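Predicted acetamidase/formamidase (Thermoanaerobacter tengcongensis, PDB 3TKK) binds zinc and calcium ions and probably hydrolyses carbon-nitrogen bonds in linear amides. Local coordinates at residues M158-P172 against L217-I231. Sequence-based numbering, arbitrary orientation.
Sequences MDTTLIAEGAEVYFP and LKNPVVKTAEVTATI. With CA (calcium ion), chain G.
E168 and Y170 pair with K223 and V221 in antiparallel register, joining neighbouring strands of a nine-stranded mixed sheet, and the alternation of side chains between its two faces illustrates how one ladder serves two environments. E168 N and K223 N each bond to the other residue's O, and Y170 and V221 exchange N-H...O bonds the same way, Y170 N lying 2.8 Å from V221 O; A167 and V169 bond to strand 76-86 on the other edge. On one face, E168 and K223 run side by side in the same direction. From K223, CB lies 4.1 Å from CE2 at the edge of the Y170 ring; CD passes 3.9 Å from E168 OE1; NZ, at the end of an extended chain, reaches E168 OE1 through a bridging water. On the other face, V222 meets the turn 160-163: its CG1 touches L162 CD1 at 3.6 Å, and A229 CB also touches L162 CD1. T224 extends this patch with CG2 4.1 Å from L162 CB, while OG1, between its own N and carbonyl carbon (chi1 67°), accepts from E226 N, an ST turn, and from V227 N, an ST motif. A valine in place of this threonine would probably leave both N-H groups without that acceptor. Farther along, M158, beside calcium ligand D159, rests its SD 3.9 Å from I231 CG2.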
ATOM      1  N   MET A 158      12.549  -9.471   0.864  1.00 15.77           N
ATOM      2  CA  MET A 158      11.254  -8.942   0.496  1.00 16.75           C
ATOM      3  C   MET A 158      10.711  -7.849   1.466  1.00 16.91           C
ATOM      4  O   MET A 158       9.732  -7.225   1.106  1.00 15.80           O
ATOM      5  CB  MET A 158      10.237 -10.084   0.465  1.00 15.67           C
ATOM      6  CG  MET A 158      10.536 -11.229  -0.420  1.00 16.03           C
ATOM      7  SD  MET A 158       9.218 -12.477  -0.477  1.00 18.21           S
ATOM      8  CE  MET A 158       9.701 -13.351   1.001  1.00 16.28           C
ATOM      9  N   ASP A 159      11.266  -7.735   2.706  1.00 18.08           N
ATOM     10  CA  ASP A 159      10.933  -6.691   3.711  1.00 15.58           C
ATOM     11  C   ASP A 159       9.456  -6.441   3.679  1.00 15.38           C
ATOM     12  O   ASP A 159       8.946  -5.286   3.525  1.00 15.12           O
ATOM     13  CB  ASP A 159      11.706  -5.383   3.546  1.00 16.11           C
ATOM     14  CG  ASP A 159      13.217  -5.512   3.941  1.00 17.11           C
ATOM     15  OD1 ASP A 159      13.670  -6.412   4.689  1.00 19.82           O
ATOM     16  OD2 ASP A 159      14.022  -4.843   3.265  1.00 20.36           O
ATOM     17  N   THR A 160       8.741  -7.535   3.944  1.00 16.50           N
ATOM     18  CA  THR A 160       7.294  -7.518   4.001  1.00 15.37           C
ATOM     19  C   THR A 160       6.705  -7.610   5.413  1.00 19.35           C
ATOM     20  O   THR A 160       6.934  -8.623   6.096  1.00 19.69           O
ATOM     21  CB  THR A 160       6.762  -8.649   3.028  1.00 15.63           C
ATOM     22  OG1 THR A 160       7.114  -8.291   1.647  1.00 19.03           O
ATOM     23  CG2 THR A 160       5.246  -8.754   3.210  1.00 15.83           C
ATOM     24  N   THR A 161       5.900  -6.603   5.872  1.00 15.80           N
ATOM     25  CA  THR A 161       5.558  -6.456   7.234  1.00 18.22           C
ATOM     26  C   THR A 161       4.603  -7.587   7.573  1.00 16.90           C
ATOM     27  O   THR A 161       4.535  -7.983   8.720  1.00 18.74           O
ATOM     28  CB  THR A 161       4.705  -5.092   7.452  1.00 16.41           C
ATOM     29  OG1 THR A 161       3.772  -4.999   6.342  1.00 16.32           O
ATOM     30  CG2 THR A 161       5.778  -3.788   7.406  1.00 16.14           C
ATOM     31  N   LEU A 162       3.906  -8.149   6.582  1.00 16.68           N
ATOM     32  CA  LEU A 162       3.004  -9.262   6.886  1.00 17.60           C
ATOM     33  C   LEU A 162       3.746 -10.551   7.492  1.00 17.48           C
ATOM     34  O   LEU A 162       3.074 -11.466   7.890  1.00 18.12           O
ATOM     35  CB  LEU A 162       2.223  -9.668   5.587  1.00 18.93           C
ATOM     36  CG  LEU A 162       1.358  -8.546   4.888  1.00 17.60           C
ATOM     37  CD1 LEU A 162       0.572  -9.198   3.680  1.00 17.68           C
ATOM     38  CD2 LEU A 162       0.500  -7.885   6.014  1.00 20.81           C
ATOM     39  N   ILE A 163       5.060 -10.752   7.170  1.00 16.98           N
ATOM     40  CA  ILE A 163       5.739 -11.963   7.614  1.00 17.21           C
ATOM     41  C   ILE A 163       6.086 -11.830   9.067  1.00 20.38           C
ATOM     42  O   ILE A 163       7.165 -11.357   9.358  1.00 22.54           O
ATOM     43  CB  ILE A 163       6.987 -12.220   6.650  1.00 18.50           C
ATOM     44  CG1 ILE A 163       6.392 -12.271   5.235  1.00 16.55           C
ATOM     45  CG2 ILE A 163       7.709 -13.597   7.086  1.00 17.02           C
ATOM     46  CD1 ILE A 163       7.540 -12.580   3.935  1.00 16.24           C
ATOM     47  N   ALA A 164       5.197 -12.297   9.934  1.00 18.36           N
ATOM     48  CA  ALA A 164       5.222 -12.075  11.418  1.00 19.23           C
ATOM     49  C   ALA A 164       4.575 -13.270  12.048  1.00 19.98           C
ATOM     50  O   ALA A 164       4.069 -14.109  11.333  1.00 20.14           O
ATOM     51  CB  ALA A 164       4.356 -10.747  11.712  1.00 19.21           C
ATOM     52  N   GLU A 165       4.462 -13.330  13.390  1.00 20.88           N
ATOM     53  CA  GLU A 165       3.860 -14.431  13.986  1.00 23.31           C
ATOM     54  C   GLU A 165       2.483 -14.566  13.442  1.00 22.28           C
ATOM     55  O   GLU A 165       1.835 -13.540  13.327  1.00 22.19           O
ATOM     56  CB  GLU A 165       3.792 -14.114  15.544  1.00 23.02           C
ATOM     57  CG  GLU A 165       5.181 -14.068  16.169  1.00 22.90           C
ATOM     58  CD  GLU A 165       5.036 -14.016  17.736  1.00 24.32           C
ATOM     59  OE1 GLU A 165       5.973 -14.224  18.485  1.00 24.71           O
ATOM     60  OE2 GLU A 165       3.938 -13.760  18.172  1.00 28.06           O
ATOM     61  N   GLY A 166       1.974 -15.802  13.236  1.00 22.90           N
ATOM     62  CA  GLY A 166       0.570 -15.993  12.867  1.00 23.60           C
ATOM     63  C   GLY A 166       0.597 -16.159  11.315  1.00 24.25           C
ATOM     64  O   GLY A 166      -0.381 -16.557  10.721  1.00 25.92           O
ATOM     65  N   ALA A 167       1.653 -15.779  10.674  1.00 21.54           N
ATOM     66  CA  ALA A 167       1.575 -15.863   9.178  1.00 20.90           C
ATOM     67  C   ALA A 167       2.132 -17.150   8.607  1.00 22.31           C
ATOM     68  O   ALA A 167       2.942 -17.797   9.282  1.00 23.70           O
ATOM     69  CB  ALA A 167       2.229 -14.728   8.609  1.00 19.85           C
ATOM     70  N   GLU A 168       1.774 -17.456   7.346  1.00 22.99           N
ATOM     71  CA  GLU A 168       2.290 -18.571   6.611  1.00 22.71           C
ATOM     72  C   GLU A 168       2.811 -18.025   5.309  1.00 23.87           C
ATOM     73  O   GLU A 168       2.103 -17.338   4.612  1.00 21.71           O
ATOM     74  CB  GLU A 168       1.112 -19.499   6.280  1.00 25.35           C
ATOM     75  CG  GLU A 168       0.699 -20.377   7.445  1.00 29.32           C
ATOM     76  CD  GLU A 168      -0.674 -20.977   7.116  1.00 35.90           C
ATOM     77  OE1 GLU A 168      -1.123 -20.953   5.913  1.00 36.12           O
ATOM     78  OE2 GLU A 168      -1.301 -21.421   8.027  1.00 35.73           O
ATOM     79  N   VAL A 169       4.043 -18.312   4.957  1.00 20.29           N
ATOM     80  CA  VAL A 169       4.565 -17.910   3.655  1.00 19.97           C
ATOM     81  C   VAL A 169       4.737 -19.134   2.738  1.00 22.78           C
ATOM     82  O   VAL A 169       5.283 -20.190   3.219  1.00 21.09           O
ATOM     83  CB  VAL A 169       5.937 -17.344   3.893  1.00 18.27           C
ATOM     84  CG1 VAL A 169       6.356 -16.651   2.583  1.00 20.46           C
ATOM     85  CG2 VAL A 169       5.846 -16.303   5.035  1.00 22.02           C
ATOM     86  N   TYR A 170       4.321 -19.041   1.473  1.00 19.63           N
ATOM     87  CA  TYR A 170       4.311 -20.165   0.624  1.00 21.05           C
ATOM     88  C   TYR A 170       5.281 -19.846  -0.402  1.00 22.52           C
ATOM     89  O   TYR A 170       5.185 -18.795  -0.965  1.00 22.53           O
ATOM     90  CB  TYR A 170       2.918 -20.310   0.021  1.00 21.96           C
ATOM     91  CG  TYR A 170       1.898 -20.710   1.050  1.00 25.71           C
ATOM     92  CD1 TYR A 170       1.469 -22.053   1.132  1.00 26.54           C
ATOM     93  CD2 TYR A 170       1.368 -19.790   1.894  1.00 24.85           C
ATOM     94  CE1 TYR A 170       0.530 -22.446   2.000  1.00 31.31           C
ATOM     95  CE2 TYR A 170       0.375 -20.148   2.785  1.00 28.04           C
ATOM     96  CZ  TYR A 170      -0.015 -21.477   2.866  1.00 31.28           C
ATOM     97  OH  TYR A 170      -0.974 -21.866   3.738  1.00 33.43           O
ATOM     98  N   PHE A 171       6.232 -20.754  -0.703  1.00 22.99           N
ATOM     99  CA  PHE A 171       7.211 -20.485  -1.686  1.00 19.99           C
ATOM    100  C   PHE A 171       7.181 -21.521  -2.785  1.00 20.91           C
ATOM    101  O   PHE A 171       7.162 -22.753  -2.496  1.00 21.69           O
ATOM    102  CB  PHE A 171       8.660 -20.651  -1.032  1.00 19.88           C
ATOM    103  CG  PHE A 171       8.993 -19.583  -0.054  1.00 18.81           C
ATOM    104  CD1 PHE A 171       9.332 -18.323  -0.489  1.00 18.29           C
ATOM    105  CD2 PHE A 171       8.996 -19.852   1.260  1.00 19.98           C
ATOM    106  CE1 PHE A 171       9.582 -17.251   0.437  1.00 19.57           C
ATOM    107  CE2 PHE A 171       9.239 -18.818   2.236  1.00 18.99           C
ATOM    108  CZ  PHE A 171       9.585 -17.530   1.801  1.00 18.58           C
ATOM    109  N   PRO A 172       7.255 -21.081  -4.015  1.00 21.12           N
ATOM    110  CA  PRO A 172       7.586 -22.091  -5.016  1.00 22.08           C
ATOM    111  C   PRO A 172       8.929 -22.739  -4.787  1.00 22.10           C
ATOM    112  O   PRO A 172       9.898 -22.029  -4.498  1.00 21.44           O
ATOM    113  CB  PRO A 172       7.742 -21.298  -6.329  1.00 22.28           C
ATOM    114  CG  PRO A 172       7.477 -19.834  -6.037  1.00 21.37           C
ATOM    115  CD  PRO A 172       7.394 -19.692  -4.491  1.00 20.55           C
ATOM    116  N   LEU A 217       2.923 -22.263  -7.805  1.00 29.20           N
ATOM    117  CA  LEU A 217       3.052 -20.803  -7.577  1.00 25.53           C
ATOM    118  C   LEU A 217       4.190 -20.273  -8.479  1.00 25.59           C
ATOM    119  O   LEU A 217       5.158 -21.027  -8.785  1.00 24.28           O
ATOM    120  CB  LEU A 217       3.380 -20.479  -6.113  1.00 23.42           C
ATOM    121  CG  LEU A 217       2.276 -20.821  -5.100  1.00 26.09           C
ATOM    122  CD1 LEU A 217       2.583 -20.426  -3.684  1.00 24.73           C
ATOM    123  CD2 LEU A 217       1.043 -20.047  -5.571  1.00 28.10           C
ATOM    124  N   LYS A 218       4.140 -18.984  -8.821  1.00 23.47           N
ATOM    125  CA  LYS A 218       5.258 -18.418  -9.570  1.00 28.20           C
ATOM    126  C   LYS A 218       6.104 -17.500  -8.684  1.00 25.26           C
ATOM    127  O   LYS A 218       7.187 -17.078  -9.084  1.00 24.52           O
ATOM    128  CB  LYS A 218       4.762 -17.580 -10.769  1.00 29.04           C
ATOM    129  CG  LYS A 218       4.119 -18.426 -11.809  1.00 34.95           C
ATOM    130  CD  LYS A 218       5.132 -19.309 -12.373  1.00 40.90           C
ATOM    131  CE  LYS A 218       4.616 -20.125 -13.560  1.00 47.15           C
ATOM    132  NZ  LYS A 218       3.832 -19.289 -14.502  1.00 48.12           N
ATOM    133  N   ASN A 219       5.570 -17.146  -7.532  1.00 21.92           N
ATOM    134  CA  ASN A 219       6.136 -16.142  -6.612  1.00 20.35           C
ATOM    135  C   ASN A 219       5.557 -16.409  -5.250  1.00 19.76           C
ATOM    136  O   ASN A 219       4.633 -17.165  -5.191  1.00 20.33           O
ATOM    137  CB  ASN A 219       5.708 -14.757  -7.022  1.00 19.98           C
ATOM    138  CG  ASN A 219       6.545 -14.213  -8.096  1.00 20.29           C
ATOM    139  OD1 ASN A 219       7.690 -14.016  -7.893  1.00 22.42           O
ATOM    140  ND2 ASN A 219       5.982 -13.898  -9.209  1.00 21.01           N
ATOM    141  N   PRO A 220       6.042 -15.738  -4.178  1.00 18.90           N
ATOM    142  CA  PRO A 220       5.621 -16.196  -2.873  1.00 18.76           C
ATOM    143  C   PRO A 220       4.294 -15.630  -2.595  1.00 18.78           C
ATOM    144  O   PRO A 220       3.835 -14.646  -3.257  1.00 18.74           O
ATOM    145  CB  PRO A 220       6.619 -15.516  -1.907  1.00 17.92           C
ATOM    146  CG  PRO A 220       7.833 -15.392  -2.827  1.00 17.95           C
ATOM    147  CD  PRO A 220       7.227 -14.876  -4.073  1.00 18.31           C
ATOM    148  N   VAL A 221       3.694 -16.219  -1.591  1.00 18.98           N
ATOM    149  CA  VAL A 221       2.385 -15.759  -1.123  1.00 19.21           C
ATOM    150  C   VAL A 221       2.391 -15.756   0.423  1.00 18.98           C
ATOM    151  O   VAL A 221       3.069 -16.588   1.031  1.00 21.93           O
ATOM    152  CB  VAL A 221       1.282 -16.783  -1.552  1.00 20.30           C
ATOM    153  CG1 VAL A 221      -0.109 -16.487  -0.735  1.00 20.77           C
ATOM    154  CG2 VAL A 221       1.071 -16.741  -3.063  1.00 21.39           C
ATOM    155  N   VAL A 222       1.773 -14.777   1.055  1.00 18.81           N
ATOM    156  CA  VAL A 222       1.731 -14.770   2.550  1.00 18.81           C
ATOM    157  C   VAL A 222       0.329 -14.818   2.939  1.00 19.65           C
ATOM    158  O   VAL A 222      -0.574 -14.124   2.339  1.00 19.83           O
ATOM    159  CB  VAL A 222       2.511 -13.575   3.258  1.00 18.03           C
ATOM    160  CG1 VAL A 222       2.142 -12.282   2.638  1.00 21.36           C
ATOM    161  CG2 VAL A 222       2.109 -13.590   4.849  1.00 18.42           C
ATOM    162  N   LYS A 223       0.037 -15.625   3.960  1.00 21.09           N
ATOM    163  CA  LYS A 223      -1.355 -15.656   4.389  1.00 21.21           C
ATOM    164  C   LYS A 223      -1.325 -15.366   5.880  1.00 25.22           C
ATOM    165  O   LYS A 223      -0.525 -15.958   6.588  1.00 23.96           O
ATOM    166  CB  LYS A 223      -1.936 -17.048   4.184  1.00 22.28           C
ATOM    167  CG  LYS A 223      -3.381 -17.225   4.851  1.00 24.30           C
ATOM    168  CD  LYS A 223      -3.961 -18.649   4.589  1.00 29.84           C
ATOM    169  CE  LYS A 223      -5.278 -18.903   5.421  1.00 34.46           C
ATOM    170  NZ  LYS A 223      -5.543 -20.352   5.295  1.00 38.82           N
ATOM    171  N   THR A 224      -2.178 -14.460   6.357  1.00 22.74           N
ATOM    172  CA  THR A 224      -2.159 -14.105   7.737  1.00 22.02           C
ATOM    173  C   THR A 224      -3.492 -14.591   8.167  1.00 25.89           C
ATOM    174  O   THR A 224      -4.220 -15.271   7.413  1.00 31.21           O
ATOM    175  CB  THR A 224      -2.057 -12.557   7.974  1.00 21.42           C
ATOM    176  OG1 THR A 224      -3.288 -11.983   7.497  1.00 24.05           O
ATOM    177  CG2 THR A 224      -0.825 -11.898   7.116  1.00 20.04           C
ATOM    178  N   ALA A 225      -3.815 -14.293   9.406  1.00 25.19           N
ATOM    179  CA  ALA A 225      -5.177 -14.624   9.904  1.00 28.74           C
ATOM    180  C   ALA A 225      -6.326 -13.984   9.109  1.00 27.09           C
ATOM    181  O   ALA A 225      -7.465 -14.564   9.036  1.00 30.53           O
ATOM    182  CB  ALA A 225      -5.281 -14.191  11.328  1.00 26.47           C
ATOM    183  N   GLU A 226      -6.029 -12.869   8.481  1.00 27.64           N
ATOM    184  CA  GLU A 226      -7.027 -12.010   7.803  1.00 29.29           C
ATOM    185  C   GLU A 226      -6.968 -11.934   6.265  1.00 26.93           C
ATOM    186  O   GLU A 226      -8.009 -11.962   5.624  1.00 28.41           O
ATOM    187  CB  GLU A 226      -7.015 -10.640   8.500  1.00 32.25           C
ATOM    188  CG  GLU A 226      -7.174 -10.778  10.103  1.00 38.82           C
ATOM    189  CD  GLU A 226      -8.481 -11.424  10.562  1.00 48.75           C
ATOM    190  OE1 GLU A 226      -9.483 -11.259   9.835  1.00 51.68           O
ATOM    191  OE2 GLU A 226      -8.587 -12.061  11.693  1.00 50.66           O
ATOM    192  N   VAL A 227      -5.768 -12.015   5.663  1.00 23.39           N
ATOM    193  CA  VAL A 227      -5.626 -11.745   4.245  1.00 24.21           C
ATOM    194  C   VAL A 227      -4.609 -12.707   3.709  1.00 24.57           C
ATOM    195  O   VAL A 227      -3.816 -13.387   4.498  1.00 22.03           O
ATOM    196  CB  VAL A 227      -5.080 -10.317   3.994  1.00 21.77           C
ATOM    197  CG1 VAL A 227      -6.087  -9.254   4.496  1.00 25.05           C
ATOM    198  CG2 VAL A 227      -3.729 -10.178   4.675  1.00 24.24           C
ATOM    199  N   THR A 228      -4.641 -12.781   2.380  1.00 22.21           N
ATOM    200  CA  THR A 228      -3.761 -13.640   1.654  1.00 21.78           C
ATOM    201  C   THR A 228      -3.209 -12.761   0.575  1.00 20.99           C
ATOM    202  O   THR A 228      -3.984 -12.096  -0.126  1.00 21.33           O
ATOM    203  CB  THR A 228      -4.536 -14.852   0.972  1.00 22.95           C
ATOM    204  OG1 THR A 228      -4.915 -15.757   2.007  1.00 24.86           O
ATOM    205  CG2 THR A 228      -3.521 -15.697   0.104  1.00 22.60           C
ATOM    206  N   ALA A 229      -1.884 -12.658   0.429  1.00 20.06           N
ATOM    207  CA  ALA A 229      -1.434 -11.630  -0.523  1.00 20.71           C
ATOM    208  C   ALA A 229      -0.346 -12.217  -1.371  1.00 19.19           C
ATOM    209  O   ALA A 229       0.515 -12.849  -0.785  1.00 18.87           O
ATOM    210  CB  ALA A 229      -0.789 -10.479   0.286  1.00 19.83           C
ATOM    211  N   THR A 230      -0.333 -11.983  -2.698  1.00 19.38           N
ATOM    212  CA  THR A 230       0.730 -12.532  -3.493  1.00 19.28           C
ATOM    213  C   THR A 230       1.774 -11.505  -3.308  1.00 19.22           C
ATOM    214  O   THR A 230       1.384 -10.302  -3.064  1.00 18.14           O
ATOM    215  CB  THR A 230       0.265 -12.594  -4.994  1.00 20.06           C
ATOM    216  OG1 THR A 230      -0.507 -11.387  -5.299  1.00 20.13           O
ATOM    217  CG2 THR A 230      -0.786 -13.807  -5.209  1.00 21.18           C
ATOM    218  N   ILE A 231       3.080 -11.882  -3.460  1.00 18.09           N
ATOM    219  CA  ILE A 231       4.202 -10.896  -3.296  1.00 17.41           C
ATOM    220  C   ILE A 231       5.017 -10.935  -4.601  1.00 18.10           C
ATOM    221  O   ILE A 231       5.161 -12.046  -5.173  1.00 18.24           O
ATOM    222  CB  ILE A 231       5.147 -11.414  -2.237  1.00 17.00           C
ATOM    223  CG1 ILE A 231       4.384 -11.746  -0.881  1.00 18.92           C
ATOM    224  CG2 ILE A 231       6.353 -10.368  -1.976  1.00 16.85           C
ATOM    225  CD1 ILE A 231       3.879 -10.583  -0.279  1.00 22.66           C
TER
HETATM  226 CA    CA G 302      15.966  -6.073   4.399  1.00  6.87          CA
HETATM  227  O   HOH W   1      -1.918 -17.678   8.672  1.00  6.77           O
HETATM  228  O   HOH W   2      -3.651 -21.868   6.247  1.00 24.29           O
HETATM  229  O   HOH W   3      16.273  -4.104   5.913  1.00  4.22           O
HETATM  230  O   HOH W   4      18.444  -6.328   4.378  1.00 13.78           O
HETATM  231  O   HOH W   5      17.074  -4.411   2.960  1.00 15.59           O